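Local coordinates for protein berberine bridge enzyme-like 28 (Arabidopsis thaliana, PDB 5D79) that acts as an FAD-dependent oxidoreductase of the berberine bridge enzyme-like family and is involved in adaptation to salt stress, at residues R387-A393 against W450-V454. Sequence-based numbering, arbitrary orientation.
Sequences RLEAPEA and WVDSV
The indole of W450 reaches from its helix to the carbonyl of R387, and NE1 donates to R387 O at 2.9 Å with an N-H...O angle of 158°. The oxygen lies almost in the ring plane, but the donor comes in from above the carbonyl plane, well off either lone pair. A390 N, bonded back three residues to the same oxygen, approaches from the opposite face of the carbonyl, giving it two N-H donors. The methyl of A393 sits over one indole face, near the rim, with CB 3.6 Å from W450 CE2. V454 CG1 and a water lie over the other face, also toward the rim. L388 CD2 meets the six-membered ring obliquely at W450 CZ2, 4.0 Å away. At the pyrrole edge comes the carboxylate of E392, turned 89° to the ring, its OE2 3.4 Å from W450 CD1; the bend at chi2 (-84°) brings it there. Replacing the indole of W450 by an alanine is likely to leave R387 O without its N-H from helix 441-458 and to open a gap beside A393 and L388.

The second link is the R387 side chain, running extended from CG to NE toward helix 441-458. NH2 donates in the guanidinium plane to S453 OG at 2.8 Å, and also to the water, which in turn donates to the carbonyl oxygen of W450. Its NE is held by a salt bridge to E383, one helical turn back, which probably helps fix the guanidinium's rotation.

V451 and V454 on one side and L388 on the other also rest on the seven-stranded antiparallel sheet. The contact thus ties helix 441-458 to the end of helix 378-388 and the chain leading to strand 396-402, two elements packed on one sheet away from the flavin, consistent with the substrate-binding domain of this flavoprotein family.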
loop_
_atom_site.group_PDB
_atom_site.type_symbol
_atom_site.label_atom_id
_atom_site.label_comp_id
_atom_site.label_asym_id
_atom_site.label_seq_id
_atom_site.Cartn_x
_atom_site.Cartn_y
_atom_site.Cartn_z
ATOM N N ARG A 387 22.199 13.105 -0.407
ATOM C CA ARG A 387 21.197 13.596 0.525
ATOM C C ARG A 387 20.927 12.598 1.667
ATOM O O ARG A 387 20.500 12.985 2.748
ATOM C CB ARG A 387 19.914 13.954 -0.235
ATOM C CG ARG A 387 19.997 15.316 -0.965
ATOM C CD ARG A 387 19.020 15.391 -2.123
ATOM N NE ARG A 387 19.066 16.662 -2.845
ATOM C CZ ARG A 387 18.233 17.666 -2.615
ATOM N NH1 ARG A 387 18.327 18.789 -3.307
ATOM N NH2 ARG A 387 17.305 17.545 -1.679
ATOM N N LEU A 388 21.215 11.322 1.441
ATOM C CA LEU A 388 21.028 10.319 2.483
ATOM C C LEU A 388 22.107 10.392 3.567
ATOM O O LEU A 388 21.948 9.837 4.654
ATOM C CB LEU A 388 20.990 8.920 1.866
ATOM C CG LEU A 388 19.646 8.505 1.265
ATOM C CD1 LEU A 388 19.851 7.419 0.245
ATOM C CD2 LEU A 388 18.705 8.026 2.351
ATOM N N GLU A 389 23.201 11.087 3.277
ATOM C CA GLU A 389 24.229 11.330 4.280
ATOM C C GLU A 389 23.774 12.358 5.325
ATOM O O GLU A 389 24.453 12.564 6.334
ATOM C CB GLU A 389 25.519 11.798 3.613
ATOM C CG GLU A 389 25.921 10.969 2.406
ATOM C CD GLU A 389 27.218 11.450 1.766
ATOM O OE1 GLU A 389 27.669 12.571 2.088
ATOM O OE2 GLU A 389 27.792 10.704 0.943
ATOM N N ALA A 390 22.636 13.003 5.071
ATOM C CA ALA A 390 22.068 14.004 5.981
ATOM C C ALA A 390 21.740 13.390 7.335
ATOM O O ALA A 390 21.324 12.236 7.401
ATOM C CB ALA A 390 20.820 14.634 5.371
ATOM N N PRO A 391 21.930 14.160 8.423
ATOM C CA PRO A 391 21.714 13.616 9.764
ATOM C C PRO A 391 20.286 13.132 9.934
ATOM O O PRO A 391 20.069 12.066 10.508
ATOM C CB PRO A 391 22.000 14.809 10.687
ATOM C CG PRO A 391 22.777 15.776 9.862
ATOM C CD PRO A 391 22.294 15.590 8.462
ATOM N N GLU A 392 19.333 13.903 9.415
ATOM C CA GLU A 392 17.916 13.588 9.571
ATOM C C GLU A 392 17.479 12.461 8.611
ATOM O O GLU A 392 16.347 11.987 8.664
ATOM C CB GLU A 392 17.062 14.865 9.393
ATOM C CG GLU A 392 16.885 15.416 7.966
ATOM C CD GLU A 392 18.028 16.309 7.488
ATOM O OE1 GLU A 392 19.084 16.342 8.145
ATOM O OE2 GLU A 392 17.869 16.976 6.436
ATOM N N ALA A 393 18.394 12.002 7.761
ATOM C CA ALA A 393 18.109 10.860 6.890
ATOM C C ALA A 393 18.669 9.537 7.433
ATOM O O ALA A 393 18.847 8.587 6.668
ATOM C CB ALA A 393 18.656 11.118 5.492
ATOM N N TRP A 450 13.139 17.181 4.508
ATOM C CA TRP A 450 14.080 16.287 3.841
ATOM C C TRP A 450 13.406 15.558 2.681
ATOM O O TRP A 450 13.924 15.534 1.558
ATOM C CB TRP A 450 14.681 15.263 4.827
ATOM C CG TRP A 450 15.748 14.434 4.161
ATOM C CD1 TRP A 450 17.076 14.740 4.058
ATOM C CD2 TRP A 450 15.566 13.194 3.444
ATOM N NE1 TRP A 450 17.734 13.763 3.344
ATOM C CE2 TRP A 450 16.830 12.805 2.953
ATOM C CE3 TRP A 450 14.461 12.375 3.177
ATOM C CZ2 TRP A 450 17.019 11.626 2.211
ATOM C CZ3 TRP A 450 14.654 11.207 2.438
ATOM C CH2 TRP A 450 15.922 10.846 1.968
ATOM N N VAL A 451 12.245 14.973 2.960
ATOM C CA VAL A 451 11.501 14.203 1.970
ATOM C C VAL A 451 10.988 15.118 0.848
ATOM O O VAL A 451 10.999 14.747 -0.331
ATOM C CB VAL A 451 10.319 13.440 2.629
ATOM C CG1 VAL A 451 9.490 12.709 1.589
ATOM C CG2 VAL A 451 10.831 12.454 3.657
ATOM N N ASP A 452 10.558 16.323 1.209
ATOM C CA ASP A 452 10.077 17.290 0.216
ATOM C C ASP A 452 11.205 17.729 -0.732
ATOM O O ASP A 452 10.989 17.918 -1.934
ATOM C CB ASP A 452 9.456 18.516 0.920
ATOM C CG ASP A 452 8.733 19.462 -0.049
ATOM O OD1 ASP A 452 7.570 19.172 -0.418
ATOM O OD2 ASP A 452 9.322 20.502 -0.434
ATOM N N SER A 453 12.411 17.860 -0.183
ATOM C CA SER A 453 13.536 18.440 -0.911
ATOM C C SER A 453 14.107 17.497 -1.972
ATOM O O SER A 453 14.451 17.936 -3.072
ATOM C CB SER A 453 14.637 18.854 0.071
ATOM O OG SER A 453 15.676 19.552 -0.592
ATOM N N VAL A 454 14.203 16.210 -1.649
ATOM C CA VAL A 454 14.716 15.227 -2.602
ATOM C C VAL A 454 13.695 15.029 -3.726
ATOM O O VAL A 454 14.062 14.872 -4.888
ATOM C CB VAL A 454 15.076 13.851 -1.908
ATOM C CG1 VAL A 454 13.873 13.203 -1.237
ATOM C CG2 VAL A 454 15.710 12.884 -2.899
HETATM O O HOH W 1 16.753 15.818 0.700
#